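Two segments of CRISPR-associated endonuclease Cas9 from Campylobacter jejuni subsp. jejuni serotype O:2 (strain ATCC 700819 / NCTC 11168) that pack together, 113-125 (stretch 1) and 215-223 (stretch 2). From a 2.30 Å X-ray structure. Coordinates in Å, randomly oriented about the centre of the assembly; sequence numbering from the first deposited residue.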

ATOM      1  N   ARG A 113      46.293   0.152  -0.904  1.00 69.19           N
ATOM      2  CA  ARG A 113      47.447   0.089  -1.797  1.00 68.83           C
ATOM      3  C   ARG A 113      47.288   1.040  -2.974  1.00 70.48           C
ATOM      4  O   ARG A 113      48.270   1.623  -3.449  1.00 75.38           O
ATOM      5  CB  ARG A 113      47.642  -1.334  -2.317  1.00 66.91           C
ATOM      6  CG  ARG A 113      48.004  -2.371  -1.282  1.00 69.39           C
ATOM      7  CD  ARG A 113      48.173  -3.713  -1.971  1.00 72.20           C
ATOM      8  NE  ARG A 113      48.485  -4.796  -1.048  1.00 75.17           N
ATOM      9  CZ  ARG A 113      48.590  -6.069  -1.413  1.00 77.37           C
ATOM     10  NH1 ARG A 113      48.402  -6.410  -2.680  1.00 76.76           N
ATOM     11  NH2 ARG A 113      48.880  -7.000  -0.515  1.00 79.26           N
ATOM     12  N   ALA A 114      46.054   1.203  -3.462  1.00 67.18           N
ATOM     13  CA  ALA A 114      45.803   2.031  -4.636  1.00 64.19           C
ATOM     14  C   ALA A 114      46.248   3.472  -4.436  1.00 68.22           C
ATOM     15  O   ALA A 114      46.465   4.183  -5.422  1.00 70.22           O
ATOM     16  CB  ALA A 114      44.317   1.994  -4.996  1.00 61.63           C
ATOM     17  N   LEU A 115      46.387   3.918  -3.188  1.00 67.83           N
ATOM     18  CA  LEU A 115      46.886   5.257  -2.909  1.00 70.19           C
ATOM     19  C   LEU A 115      48.407   5.332  -2.907  1.00 75.95           C
ATOM     20  O   LEU A 115      48.953   6.434  -2.778  1.00 78.32           O
ATOM     21  CB  LEU A 115      46.349   5.741  -1.561  1.00 67.61           C
ATOM     22  CG  LEU A 115      44.863   5.492  -1.289  1.00 71.54           C
ATOM     23  CD1 LEU A 115      44.499   5.916   0.125  1.00 72.47           C
ATOM     24  CD2 LEU A 115      43.993   6.213  -2.306  1.00 63.27           C
ATOM     25  N   ASN A 116      49.103   4.202  -3.049  1.00 78.69           N
ATOM     26  CA  ASN A 116      50.556   4.186  -2.894  1.00 83.09           C
ATOM     27  C   ASN A 116      51.307   3.402  -3.959  1.00 84.52           C
ATOM     28  O   ASN A 116      52.486   3.698  -4.183  1.00 88.34           O
ATOM     29  CB  ASN A 116      50.937   3.629  -1.517  1.00 85.27           C
ATOM     30  CG  ASN A 116      50.221   4.338  -0.384  1.00 84.90           C
ATOM     31  OD1 ASN A 116      50.621   5.422   0.037  1.00 88.11           O
ATOM     32  ND2 ASN A 116      49.150   3.727   0.114  1.00 79.10           N
ATOM     33  N   GLU A 117      50.699   2.425  -4.627  1.00 82.33           N
ATOM     34  CA  GLU A 117      51.421   1.618  -5.600  1.00 81.98           C
ATOM     35  C   GLU A 117      50.477   1.216  -6.724  1.00 78.12           C
ATOM     36  O   GLU A 117      49.256   1.363  -6.625  1.00 76.29           O
ATOM     37  CB  GLU A 117      52.037   0.377  -4.949  1.00 85.28           C
ATOM     38  CG  GLU A 117      51.045  -0.751  -4.725  1.00 85.63           C
ATOM     39  CD  GLU A 117      51.532  -1.758  -3.703  1.00 88.05           C
ATOM     40  OE1 GLU A 117      52.222  -1.346  -2.749  1.00 90.25           O
ATOM     41  OE2 GLU A 117      51.224  -2.958  -3.854  1.00 88.04           O
ATOM     42  N   LEU A 118      51.066   0.697  -7.797  1.00 77.14           N
ATOM     43  CA  LEU A 118      50.286   0.228  -8.933  1.00 76.66           C
ATOM     44  C   LEU A 118      49.516  -1.036  -8.571  1.00 76.44           C
ATOM     45  O   LEU A 118      50.056  -1.956  -7.948  1.00 73.78           O
ATOM     46  CB  LEU A 118      51.200  -0.039 -10.130  1.00 79.20           C
ATOM     47  CG  LEU A 118      50.572  -0.702 -11.361  1.00 79.01           C
ATOM     48  CD1 LEU A 118      49.486   0.177 -11.959  1.00 76.51           C
ATOM     49  CD2 LEU A 118      51.637  -1.021 -12.398  1.00 82.75           C
ATOM     50  N   LEU A 119      48.247  -1.077  -8.960  1.00 68.71           N
ATOM     51  CA  LEU A 119      47.426  -2.260  -8.761  1.00 71.56           C
ATOM     52  C   LEU A 119      47.469  -3.154  -9.992  1.00 71.83           C
ATOM     53  O   LEU A 119      47.596  -2.682 -11.124  1.00 67.87           O
ATOM     54  CB  LEU A 119      45.975  -1.880  -8.464  1.00 68.17           C
ATOM     55  CG  LEU A 119      45.654  -1.222  -7.124  1.00 69.52           C
ATOM     56  CD1 LEU A 119      44.149  -1.058  -6.975  1.00 66.62           C
ATOM     57  CD2 LEU A 119      46.226  -2.037  -5.976  1.00 63.81           C
ATOM     58  N   SER A 120      47.373  -4.458  -9.756  1.00 73.04           N
ATOM     59  CA  SER A 120      47.062  -5.380 -10.835  1.00 76.00           C
ATOM     60  C   SER A 120      45.663  -5.090 -11.364  1.00 73.78           C
ATOM     61  O   SER A 120      44.791  -4.606 -10.638  1.00 74.79           O
ATOM     62  CB  SER A 120      47.151  -6.825 -10.341  1.00 83.44           C
ATOM     63  OG  SER A 120      46.378  -7.693 -11.150  1.00 85.89           O
ATOM     64  N   LYS A 121      45.448  -5.380 -12.649  1.00 68.50           N
ATOM     65  CA  LYS A 121      44.124  -5.155 -13.212  1.00 70.73           C
ATOM     66  C   LYS A 121      43.091  -6.114 -12.633  1.00 68.74           C
ATOM     67  O   LYS A 121      41.896  -5.802 -12.649  1.00 67.82           O
ATOM     68  CB  LYS A 121      44.165  -5.251 -14.738  1.00 73.35           C
ATOM     69  CG  LYS A 121      44.679  -6.559 -15.304  1.00 73.71           C
ATOM     70  CD  LYS A 121      44.861  -6.423 -16.811  1.00 73.43           C
ATOM     71  CE  LYS A 121      45.013  -7.770 -17.493  1.00 74.45           C
ATOM     72  NZ  LYS A 121      45.138  -7.617 -18.970  1.00 74.80           N
ATOM     73  N   GLN A 122      43.523  -7.266 -12.113  1.00 65.49           N
ATOM     74  CA  GLN A 122      42.618  -8.096 -11.326  1.00 62.27           C
ATOM     75  C   GLN A 122      42.298  -7.441  -9.988  1.00 61.91           C
ATOM     76  O   GLN A 122      41.180  -7.587  -9.477  1.00 60.94           O
ATOM     77  CB  GLN A 122      43.219  -9.484 -11.105  1.00 63.27           C
ATOM     78  CG  GLN A 122      43.367 -10.332 -12.364  1.00 67.15           C
ATOM     79  CD  GLN A 122      44.580  -9.952 -13.196  1.00 72.51           C
ATOM     80  OE1 GLN A 122      45.350  -9.065 -12.827  1.00 74.76           O
ATOM     81  NE2 GLN A 122      44.756 -10.627 -14.327  1.00 74.63           N
ATOM     82  N   ASP A 123      43.262  -6.719  -9.411  1.00 62.67           N
ATOM     83  CA  ASP A 123      43.013  -6.006  -8.163  1.00 63.93           C
ATOM     84  C   ASP A 123      42.110  -4.803  -8.392  1.00 62.82           C
ATOM     85  O   ASP A 123      41.147  -4.586  -7.648  1.00 61.78           O
ATOM     86  CB  ASP A 123      44.336  -5.568  -7.533  1.00 68.37           C
ATOM     87  CG  ASP A 123      45.202  -6.740  -7.119  1.00 71.33           C
ATOM     88  OD1 ASP A 123      44.640  -7.796  -6.759  1.00 69.07           O
ATOM     89  OD2 ASP A 123      46.445  -6.603  -7.157  1.00 75.19           O
ATOM     90  N   PHE A 124      42.414  -4.001  -9.415  1.00 62.99           N
ATOM     91  CA  PHE A 124      41.575  -2.851  -9.728  1.00 61.76           C
ATOM     92  C   PHE A 124      40.154  -3.279 -10.064  1.00 58.28           C
ATOM     93  O   PHE A 124      39.197  -2.555  -9.760  1.00 52.15           O
ATOM     94  CB  PHE A 124      42.184  -2.060 -10.889  1.00 63.59           C
ATOM     95  CG  PHE A 124      41.687  -0.643 -10.992  1.00 64.72           C
ATOM     96  CD1 PHE A 124      41.037  -0.040  -9.928  1.00 64.93           C
ATOM     97  CD2 PHE A 124      41.869   0.086 -12.157  1.00 67.68           C
ATOM     98  CE1 PHE A 124      40.579   1.263 -10.023  1.00 66.13           C
ATOM     99  CE2 PHE A 124      41.414   1.388 -12.259  1.00 67.52           C
ATOM    100  CZ  PHE A 124      40.767   1.977 -11.190  1.00 66.20           C
ATOM    101  N   ALA A 125      39.994  -4.453 -10.678  1.00 56.28           N
ATOM    102  CA  ALA A 125      38.665  -4.948 -11.016  1.00 54.95           C
ATOM    103  C   ALA A 125      37.831  -5.181  -9.763  1.00 52.36           C
ATOM    104  O   ALA A 125      36.661  -4.783  -9.698  1.00 50.00           O
ATOM    105  CB  ALA A 125      38.778  -6.234 -11.833  1.00 57.83           C
ATOM    106  N   LYS A 215      42.906   8.474 -10.473  1.00 73.23           N
ATOM    107  CA  LYS A 215      43.972   9.456 -10.650  1.00 78.46           C
ATOM    108  C   LYS A 215      45.302   8.940 -10.113  1.00 78.84           C
ATOM    109  O   LYS A 215      46.352   9.149 -10.734  1.00 80.07           O
ATOM    110  CB  LYS A 215      43.586  10.767  -9.966  1.00 80.88           C
ATOM    111  CG  LYS A 215      44.696  11.808  -9.919  1.00 86.13           C
ATOM    112  CD  LYS A 215      44.677  12.549  -8.589  1.00 87.45           C
ATOM    113  CE  LYS A 215      44.348  14.023  -8.758  1.00 90.83           C
ATOM    114  NZ  LYS A 215      45.539  14.816  -9.163  1.00 93.88           N
ATOM    115  N   LYS A 216      45.281   8.262  -8.963  1.00 77.01           N
ATOM    116  CA  LYS A 216      46.519   7.744  -8.390  1.00 79.65           C
ATOM    117  C   LYS A 216      47.072   6.590  -9.217  1.00 80.19           C
ATOM    118  O   LYS A 216      48.286   6.502  -9.431  1.00 83.48           O
ATOM    119  CB  LYS A 216      46.289   7.314  -6.942  1.00 80.15           C
ATOM    120  CG  LYS A 216      46.090   8.477  -5.983  1.00 82.48           C
ATOM    121  CD  LYS A 216      47.409   8.946  -5.380  1.00 83.26           C
ATOM    122  CE  LYS A 216      47.340  10.419  -4.997  1.00 84.96           C
ATOM    123  NZ  LYS A 216      48.449  10.824  -4.089  1.00 86.11           N
ATOM    124  N   GLN A 217      46.201   5.693  -9.687  1.00 79.31           N
ATOM    125  CA  GLN A 217      46.651   4.634 -10.585  1.00 80.07           C
ATOM    126  C   GLN A 217      47.174   5.207 -11.893  1.00 85.02           C
ATOM    127  O   GLN A 217      48.066   4.621 -12.518  1.00 85.99           O
ATOM    128  CB  GLN A 217      45.515   3.646 -10.852  1.00 75.20           C
ATOM    129  CG  GLN A 217      45.154   2.787  -9.654  1.00 71.94           C
ATOM    130  CD  GLN A 217      46.337   1.997  -9.133  1.00 70.40           C
ATOM    131  OE1 GLN A 217      46.772   1.028  -9.753  1.00 70.03           O
ATOM    132  NE2 GLN A 217      46.869   2.415  -7.990  1.00 70.29           N
ATOM    133  N   ARG A 218      46.629   6.345 -12.320  1.00 89.84           N
ATOM    134  CA  ARG A 218      47.148   7.025 -13.500  1.00 94.61           C
ATOM    135  C   ARG A 218      48.585   7.478 -13.274  1.00 96.54           C
ATOM    136  O   ARG A 218      49.440   7.325 -14.155  1.00100.23           O
ATOM    137  CB  ARG A 218      46.246   8.211 -13.837  1.00101.16           C
ATOM    138  CG  ARG A 218      46.390   8.771 -15.236  1.00107.76           C
ATOM    139  CD  ARG A 218      45.223   9.700 -15.519  1.00111.09           C
ATOM    140  NE  ARG A 218      43.951   9.000 -15.354  1.00111.13           N
ATOM    141  CZ  ARG A 218      42.823   9.575 -14.951  1.00111.69           C
ATOM    142  NH1 ARG A 218      42.798  10.868 -14.656  1.00114.14           N
ATOM    143  NH2 ARG A 218      41.719   8.852 -14.833  1.00108.77           N
ATOM    144  N   GLU A 219      48.871   8.025 -12.090  1.00 93.26           N
ATOM    145  CA  GLU A 219      50.226   8.466 -11.782  1.00 92.99           C
ATOM    146  C   GLU A 219      51.189   7.291 -11.671  1.00 89.24           C
ATOM    147  O   GLU A 219      52.387   7.448 -11.935  1.00 92.34           O
ATOM    148  CB  GLU A 219      50.230   9.276 -10.486  1.00 94.00           C
ATOM    149  CG  GLU A 219      49.304  10.482 -10.504  1.00 96.56           C
ATOM    150  CD  GLU A 219      49.119  11.099  -9.128  1.00 96.82           C
ATOM    151  OE1 GLU A 219      49.694  10.570  -8.152  1.00 95.68           O
ATOM    152  OE2 GLU A 219      48.394  12.112  -9.025  1.00 97.23           O
ATOM    153  N   PHE A 220      50.693   6.118 -11.290  1.00 82.56           N
ATOM    154  CA  PHE A 220      51.533   4.944 -11.099  1.00 79.11           C
ATOM    155  C   PHE A 220      51.754   4.150 -12.379  1.00 77.45           C
ATOM    156  O   PHE A 220      52.491   3.159 -12.355  1.00 75.64           O
ATOM    157  CB  PHE A 220      50.929   4.038 -10.023  1.00 77.16           C
ATOM    158  CG  PHE A 220      50.891   4.667  -8.660  1.00 78.75           C
ATOM    159  CD1 PHE A 220      51.900   5.525  -8.255  1.00 81.49           C
ATOM    160  CD2 PHE A 220      49.839   4.416  -7.794  1.00 75.32           C
ATOM    161  CE1 PHE A 220      51.870   6.112  -7.005  1.00 81.47           C
ATOM    162  CE2 PHE A 220      49.801   5.004  -6.543  1.00 75.48           C
ATOM    163  CZ  PHE A 220      50.817   5.852  -6.148  1.00 79.25           C
ATOM    164  N   GLY A 221      51.142   4.554 -13.490  1.00 79.61           N
ATOM    165  CA  GLY A 221      51.382   3.921 -14.771  1.00 81.38           C
ATOM    166  C   GLY A 221      50.265   3.039 -15.284  1.00 80.96           C
ATOM    167  O   GLY A 221      50.428   2.430 -16.349  1.00 82.09           O
ATOM    168  N   PHE A 222      49.144   2.936 -14.574  1.00 78.76           N
ATOM    169  CA  PHE A 222      48.016   2.168 -15.082  1.00 80.49           C
ATOM    170  C   PHE A 222      47.428   2.876 -16.294  1.00 88.57           C
ATOM    171  O   PHE A 222      47.137   4.077 -16.248  1.00 86.19           O
ATOM    172  CB  PHE A 222      46.954   1.989 -13.995  1.00 75.83           C
ATOM    173  CG  PHE A 222      46.126   0.740 -14.150  1.00 73.80           C
ATOM    174  CD1 PHE A 222      45.251   0.598 -15.216  1.00 72.88           C
ATOM    175  CD2 PHE A 222      46.212  -0.284 -13.220  1.00 74.40           C
ATOM    176  CE1 PHE A 222      44.487  -0.546 -15.357  1.00 71.04           C
ATOM    177  CE2 PHE A 222      45.450  -1.431 -13.354  1.00 71.12           C
ATOM    178  CZ  PHE A 222      44.587  -1.561 -14.425  1.00 70.90           C
ATOM    179  N   SER A 223      47.262   2.136 -17.385  1.00 99.19           N
ATOM    180  CA  SER A 223      46.794   2.686 -18.650  1.00102.24           C
ATOM    181  C   SER A 223      45.352   2.263 -18.893  1.00 98.16           C
ATOM    182  O   SER A 223      45.026   1.074 -18.811  1.00 97.93           O
ATOM    183  CB  SER A 223      47.687   2.229 -19.805  1.00109.20           C
ATOM    184  OG  SER A 223      47.930   0.834 -19.741  1.00112.53           O
TER

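The hydrogen bonds of this contact all involve one side chain. Gln217, buried on the last turns of its helix, reaches into the loop of residues 114 to 119 and uses both halves of its amide. Its NE2 donates to Glu117 O at 2.9 Å in a nearly straight bond, and the same NE2 donates to Ala114 O at 3.1 Å with a more bent angle of 140°. Its OE1 accepts from Leu119 N, a short 2.7 Å. Glutamine suits this place because a primary amide carries two N-H donors beside an acceptor: it can answer two carbonyls and one backbone N-H at once, satisfying main-chain groups of a loop that lacks a regular strand or helix partner here. The chi1 and chi2 angles, both m, fold the side chain so that its end comes nearer the loop, although its CA-to-CB bond points sideways. Beside this amide, Lys216 CB lies against Ala114 O at 3.5 Å, and Lys216 makes no hydrogen bond or salt bridge across the contact.

Nonpolar packing accompanies these bonds. Phe220 points toward the loop and lies along its backbone: Glu117 CA sits over one face of the ring, while Ala114 O and Leu115 O approach the edge, where the ring hydrogens carry slight positive charge. Ala114 O lies 3.6 Å from Phe220 CE2. The flat ring thus covers main chain, and Leu118 CB adds an apolar contact with Phe220 CB at 4.1 Å. Leu118 also extends its CD1 to 3.5 Å from Phe222 CD2, so that this branched side chain, with CB near Phe220 and CD1 near Phe222, touches both phenylalanines.

The aromatic pair closes the other end. Phe124, on the helix that follows the loop, turns its edge toward the face of Phe222; the centroids are 5.3 Å apart and the planes meet at 72°. Such an arrangement sets ring hydrogens against the electron-rich face. The edge of Phe222 in turn meets Leu119 O, 3.3 Å from its CE2, and the aliphatic part of Lys121 packs nearby, its CB 3.7 Å from Phe222 CZ.

Bonds within each stretch accompany these contacts. Ser120 caps the helix carrying Phe124, and Phe124 N donates to Ser120 O at 2.7 Å. In the other stretch, Gly221 is the first residue after the helix to leave helical phi/psi, in a Schellman motif, with Phe222 N bonded to Gln217 O at 2.9 Å. The positive phi of Gly221, 106°, suits glycine, since a CB there would be jammed against the preceding carbonyl oxygen. The chain then turns to bring Phe222 toward the partner stretch.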